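Local coordinates for protein prolyl oligopeptidase (Novosphingobium capsulatum, PDB 1YR2) that probably cuts oligopeptides after proline, and less readily alanine, as a serine endopeptidase of the prolyl oligopeptidase family, at residues A167-S180 and S212-Y224. Sequence-based numbering, arbitrary orientation.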
loop_
_atom_site.group_PDB
_atom_site.type_symbol
_atom_site.label_atom_id
_atom_site.label_comp_id
_atom_site.label_asym_id
_atom_site.label_seq_id
_atom_site.Cartn_x
_atom_site.Cartn_y
_atom_site.Cartn_z
ATOM N N ALA A 167 -7.025 -7.873 -17.919
ATOM C CA ALA A 167 -5.635 -7.762 -18.383
ATOM C C ALA A 167 -5.576 -7.492 -19.868
ATOM O O ALA A 167 -6.541 -7.765 -20.582
ATOM C CB ALA A 167 -4.864 -9.056 -18.067
ATOM N N TRP A 168 -4.432 -6.962 -20.357
ATOM C CA TRP A 168 -4.264 -6.727 -21.792
ATOM C C TRP A 168 -2.782 -6.920 -22.139
ATOM O O TRP A 168 -1.964 -6.761 -21.281
ATOM C CB TRP A 168 -4.746 -5.356 -22.239
ATOM C CG TRP A 168 -4.154 -4.200 -21.529
ATOM C CD1 TRP A 168 -4.638 -3.616 -20.427
ATOM C CD2 TRP A 168 -2.947 -3.482 -21.869
ATOM N NE1 TRP A 168 -3.829 -2.573 -20.047
ATOM C CE2 TRP A 168 -2.778 -2.478 -20.905
ATOM C CE3 TRP A 168 -2.032 -3.574 -22.891
ATOM C CZ2 TRP A 168 -1.727 -1.568 -20.924
ATOM C CZ3 TRP A 168 -0.959 -2.658 -22.920
ATOM C CH2 TRP A 168 -0.827 -1.673 -21.941
ATOM N N ALA A 169 -2.511 -7.260 -23.392
ATOM C CA ALA A 169 -1.175 -7.459 -23.893
ATOM C C ALA A 169 -1.192 -7.172 -25.365
ATOM O O ALA A 169 -1.944 -7.784 -26.137
ATOM C CB ALA A 169 -0.701 -8.853 -23.621
ATOM N N ALA A 170 -0.345 -6.246 -25.781
ATOM C CA ALA A 170 -0.138 -6.008 -27.190
ATOM C C ALA A 170 0.829 -7.066 -27.756
ATOM O O ALA A 170 1.786 -7.500 -27.075
ATOM C CB ALA A 170 0.405 -4.645 -27.400
ATOM N N SER A 171 0.628 -7.420 -29.024
ATOM C CA SER A 171 1.524 -8.325 -29.724
ATOM C C SER A 171 2.927 -7.731 -29.889
ATOM O O SER A 171 3.149 -6.512 -29.726
ATOM C CB SER A 171 0.935 -8.723 -31.110
ATOM O OG SER A 171 0.813 -7.607 -31.982
ATOM N N ASP A 172 3.882 -8.584 -30.256
ATOM C CA ASP A 172 5.290 -8.152 -30.305
ATOM C C ASP A 172 5.498 -7.002 -31.269
ATOM O O ASP A 172 6.316 -6.093 -31.015
ATOM C CB ASP A 172 6.223 -9.324 -30.681
ATOM C CG ASP A 172 6.420 -10.330 -29.537
ATOM O OD1 ASP A 172 5.869 -10.122 -28.418
ATOM O OD2 ASP A 172 7.132 -11.367 -29.663
ATOM N N ASP A 173 4.752 -6.986 -32.376
ATOM C CA ASP A 173 4.889 -5.893 -33.349
ATOM C C ASP A 173 3.792 -4.819 -33.232
ATOM O O ASP A 173 3.732 -3.890 -34.039
ATOM C CB ASP A 173 4.926 -6.452 -34.766
ATOM C CG ASP A 173 3.584 -7.030 -35.197
ATOM O OD1 ASP A 173 2.600 -7.008 -34.381
ATOM O OD2 ASP A 173 3.434 -7.588 -36.328
ATOM N N GLY A 174 2.921 -4.983 -32.246
ATOM C CA GLY A 174 1.984 -3.971 -31.797
ATOM C C GLY A 174 0.734 -3.888 -32.653
ATOM O O GLY A 174 -0.031 -2.920 -32.547
ATOM N N ARG A 175 0.550 -4.845 -33.552
ATOM C CA ARG A 175 -0.556 -4.745 -34.500
ATOM C C ARG A 175 -1.860 -5.371 -34.003
ATOM O O ARG A 175 -2.943 -5.024 -34.518
ATOM C CB ARG A 175 -0.169 -5.305 -35.878
ATOM C CG ARG A 175 0.976 -4.566 -36.586
ATOM C CD ARG A 175 1.200 -5.063 -38.018
ATOM N NE ARG A 175 -0.007 -4.779 -38.804
ATOM C CZ ARG A 175 -0.277 -3.609 -39.393
ATOM N NH1 ARG A 175 0.578 -2.624 -39.342
ATOM N NH2 ARG A 175 -1.423 -3.437 -40.048
ATOM N N LEU A 176 -1.777 -6.234 -32.983
ATOM C CA LEU A 176 -2.962 -6.853 -32.363
ATOM C C LEU A 176 -2.886 -6.727 -30.861
ATOM O O LEU A 176 -1.787 -6.573 -30.303
ATOM C CB LEU A 176 -3.014 -8.348 -32.686
ATOM C CG LEU A 176 -3.163 -8.692 -34.143
ATOM C CD1 LEU A 176 -2.915 -10.197 -34.300
ATOM C CD2 LEU A 176 -4.573 -8.291 -34.667
ATOM N N LEU A 177 -4.039 -6.701 -30.218
ATOM C CA LEU A 177 -4.101 -6.624 -28.778
ATOM C C LEU A 177 -5.060 -7.674 -28.258
ATOM O O LEU A 177 -6.175 -7.850 -28.760
ATOM C CB LEU A 177 -4.502 -5.220 -28.351
ATOM C CG LEU A 177 -4.503 -5.026 -26.841
ATOM C CD1 LEU A 177 -3.449 -4.094 -26.456
ATOM C CD2 LEU A 177 -5.861 -4.606 -26.391
ATOM N N ALA A 178 -4.591 -8.391 -27.259
ATOM C CA ALA A 178 -5.352 -9.415 -26.598
ATOM C C ALA A 178 -5.769 -8.851 -25.277
ATOM O O ALA A 178 -4.992 -8.136 -24.626
ATOM C CB ALA A 178 -4.507 -10.685 -26.390
ATOM N N TYR A 179 -7.001 -9.169 -24.854
ATOM C CA TYR A 179 -7.439 -8.754 -23.566
ATOM C C TYR A 179 -8.367 -9.734 -22.898
ATOM O O TYR A 179 -9.038 -10.479 -23.572
ATOM C CB TYR A 179 -8.039 -7.346 -23.628
ATOM C CG TYR A 179 -9.237 -7.236 -24.467
ATOM C CD1 TYR A 179 -9.139 -7.163 -25.854
ATOM C CD2 TYR A 179 -10.484 -7.133 -23.888
ATOM C CE1 TYR A 179 -10.282 -7.033 -26.637
ATOM C CE2 TYR A 179 -11.599 -7.035 -24.662
ATOM C CZ TYR A 179 -11.489 -6.957 -26.024
ATOM O OH TYR A 179 -12.617 -6.830 -26.804
ATOM N N SER A 180 -8.351 -9.711 -21.565
ATOM C CA SER A 180 -9.124 -10.610 -20.719
ATOM C C SER A 180 -10.316 -9.875 -20.105
ATOM O O SER A 180 -10.129 -8.801 -19.492
ATOM C CB SER A 180 -8.210 -11.020 -19.589
ATOM O OG SER A 180 -8.763 -12.079 -18.960
ATOM N N SER A 212 -4.770 -16.837 -15.359
ATOM C CA SER A 212 -3.864 -16.899 -16.503
ATOM C C SER A 212 -3.097 -15.611 -16.756
ATOM O O SER A 212 -3.585 -14.526 -16.443
ATOM C CB SER A 212 -4.747 -17.139 -17.701
ATOM O OG SER A 212 -4.019 -17.375 -18.885
ATOM N N GLY A 213 -1.941 -15.738 -17.361
ATOM C CA GLY A 213 -1.310 -14.664 -18.095
ATOM C C GLY A 213 -1.844 -14.506 -19.495
ATOM O O GLY A 213 -2.769 -15.206 -19.928
ATOM N N LEU A 214 -1.265 -13.554 -20.209
ATOM C CA LEU A 214 -1.504 -13.396 -21.620
ATOM C C LEU A 214 -0.095 -13.207 -22.116
ATOM O O LEU A 214 0.604 -12.281 -21.677
ATOM C CB LEU A 214 -2.308 -12.136 -21.906
ATOM C CG LEU A 214 -3.707 -12.055 -21.356
ATOM C CD1 LEU A 214 -4.274 -10.686 -21.638
ATOM C CD2 LEU A 214 -4.582 -13.158 -21.915
ATOM N N ALA A 215 0.366 -14.081 -22.979
ATOM C CA ALA A 215 1.738 -13.940 -23.474
ATOM C C ALA A 215 1.789 -14.253 -24.937
ATOM O O ALA A 215 1.513 -15.384 -25.353
ATOM C CB ALA A 215 2.682 -14.856 -22.737
ATOM N N TRP A 216 2.215 -13.274 -25.737
ATOM C CA TRP A 216 2.270 -13.478 -27.173
ATOM C C TRP A 216 3.512 -14.293 -27.537
ATOM O O TRP A 216 4.596 -14.092 -26.982
ATOM C CB TRP A 216 2.323 -12.121 -27.892
ATOM C CG TRP A 216 0.999 -11.415 -27.945
ATOM C CD1 TRP A 216 0.486 -10.544 -27.023
ATOM C CD2 TRP A 216 -0.001 -11.545 -28.958
ATOM N NE1 TRP A 216 -0.743 -10.091 -27.422
ATOM C CE2 TRP A 216 -1.083 -10.709 -28.596
ATOM C CE3 TRP A 216 -0.072 -12.251 -30.157
ATOM C CZ2 TRP A 216 -2.230 -10.590 -29.367
ATOM C CZ3 TRP A 216 -1.185 -12.144 -30.922
ATOM C CH2 TRP A 216 -2.258 -11.286 -30.540
ATOM N N LEU A 217 3.322 -15.221 -28.468
ATOM C CA LEU A 217 4.381 -15.960 -29.102
ATOM C C LEU A 217 4.479 -15.363 -30.489
ATOM O O LEU A 217 3.732 -15.723 -31.382
ATOM C CB LEU A 217 4.036 -17.424 -29.119
ATOM C CG LEU A 217 5.130 -18.375 -29.540
ATOM C CD1 LEU A 217 6.019 -18.719 -28.391
ATOM C CD2 LEU A 217 4.507 -19.618 -30.177
ATOM N N GLY A 218 5.351 -14.400 -30.637
ATOM C CA GLY A 218 5.413 -13.570 -31.837
ATOM C C GLY A 218 4.161 -12.734 -32.057
ATOM O O GLY A 218 3.621 -12.186 -31.095
ATOM N N ASN A 219 3.734 -12.592 -33.321
ATOM C CA ASN A 219 2.639 -11.677 -33.667
ATOM C C ASN A 219 1.287 -12.297 -33.927
ATOM O O ASN A 219 0.325 -11.560 -34.096
ATOM C CB ASN A 219 3.066 -10.808 -34.852
ATOM C CG ASN A 219 4.421 -10.136 -34.588
ATOM O OD1 ASN A 219 4.605 -9.540 -33.547
ATOM N ND2 ASN A 219 5.331 -10.254 -35.493
ATOM N N ASP A 220 1.187 -13.618 -33.895
ATOM C CA ASP A 220 -0.049 -14.300 -34.292
ATOM C C ASP A 220 -0.361 -15.534 -33.507
ATOM O O ASP A 220 -1.059 -16.419 -34.015
ATOM C CB ASP A 220 0.039 -14.693 -35.766
ATOM C CG ASP A 220 1.230 -15.578 -36.044
ATOM O OD1 ASP A 220 1.874 -16.069 -35.081
ATOM O OD2 ASP A 220 1.616 -15.837 -37.197
ATOM N N ALA A 221 0.155 -15.623 -32.265
ATOM C CA ALA A 221 -0.220 -16.718 -31.382
ATOM C C ALA A 221 -0.053 -16.250 -29.944
ATOM O O ALA A 221 0.818 -15.419 -29.660
ATOM C CB ALA A 221 0.630 -17.963 -31.633
ATOM N N LEU A 222 -0.853 -16.829 -29.062
ATOM C CA LEU A 222 -0.961 -16.402 -27.668
ATOM C C LEU A 222 -0.968 -17.621 -26.753
ATOM O O LEU A 222 -1.751 -18.545 -26.970
ATOM C CB LEU A 222 -2.278 -15.645 -27.475
ATOM C CG LEU A 222 -2.371 -14.970 -26.100
ATOM C CD1 LEU A 222 -1.682 -13.625 -26.074
ATOM C CD2 LEU A 222 -3.783 -14.812 -25.638
ATOM N N LEU A 223 -0.070 -17.631 -25.775
ATOM C CA LEU A 223 -0.089 -18.616 -24.690
ATOM C C LEU A 223 -0.970 -18.150 -23.536
ATOM O O LEU A 223 -0.931 -16.979 -23.138
ATOM C CB LEU A 223 1.322 -18.813 -24.117
ATOM C CG LEU A 223 2.335 -19.480 -25.012
ATOM C CD1 LEU A 223 3.749 -19.198 -24.520
ATOM C CD2 LEU A 223 2.115 -20.961 -25.068
ATOM N N TYR A 224 -1.736 -19.085 -22.996
ATOM C CA TYR A 224 -2.675 -18.805 -21.934
ATOM C C TYR A 224 -2.889 -20.076 -21.107
ATOM O O TYR A 224 -2.504 -21.175 -21.501
ATOM C CB TYR A 224 -4.009 -18.303 -22.519
ATOM C CG TYR A 224 -4.807 -19.345 -23.295
ATOM C CD1 TYR A 224 -4.508 -19.646 -24.637
ATOM C CD2 TYR A 224 -5.858 -20.027 -22.705
ATOM C CE1 TYR A 224 -5.219 -20.600 -25.318
ATOM C CE2 TYR A 224 -6.555 -21.017 -23.380
ATOM C CZ TYR A 224 -6.264 -21.256 -24.714
ATOM O OH TYR A 224 -7.011 -22.189 -25.392
HETATM O O HOH W 1 7.266 -13.577 -28.637
#
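The indole of W216 is sandwiched between carbon atoms of two residues: CA and CB of S171 cover one face, the CA 3.5 Å from the centroid of the five-membered ring in a CH-pi contact almost on the ring normal, while CD1 of L222 lies over the opposite face, offset toward the rim. At the ring edge NE1 donates to A169 O (2.9 Å, 163°); the oxygen sits close to the indole plane, while the N-H comes in from above the carbonyl plane. A178 N grips the same oxygen from the other side, so the A169–A178 hairpin pair is bound by the neighbouring sheet as well. The six-membered ring ends against L176 CB, 3.7 Å from CH2, and A178 CB meets CZ2. With CG anti to its carbonyl carbon (chi1 -77°), W216 reaches from strand 215-216 across to the hairpin of strands 163-170 and 176-183. The hairpin and strand 215-216 belong to successive four-stranded antiparallel blades of the N-terminal beta-propeller, and the indole packs between their sheets. Replacing this indole by an alanine is likely to open a gap beside S171, L176 and A178 and to take from A169 O the N-H that supplements its bond to A178 N. Further along, L214 puts CD1 4.0 Å from A167 CB, and its CB packs on A169 CB. At the hairpin end, the type I turn from S171 to G174 meets the 217-220 loop: the D173 carboxylate stacks on the N219 amide, planes 5° apart, and D173 N makes a weak bond to N219 OD1 (2.8 Å). D173 OD1 is held in place by S171 OG and, in an Asx turn, by R175 N, which fixes the carboxylate for this stack. Close by, a water bridges W216 O and G218 N.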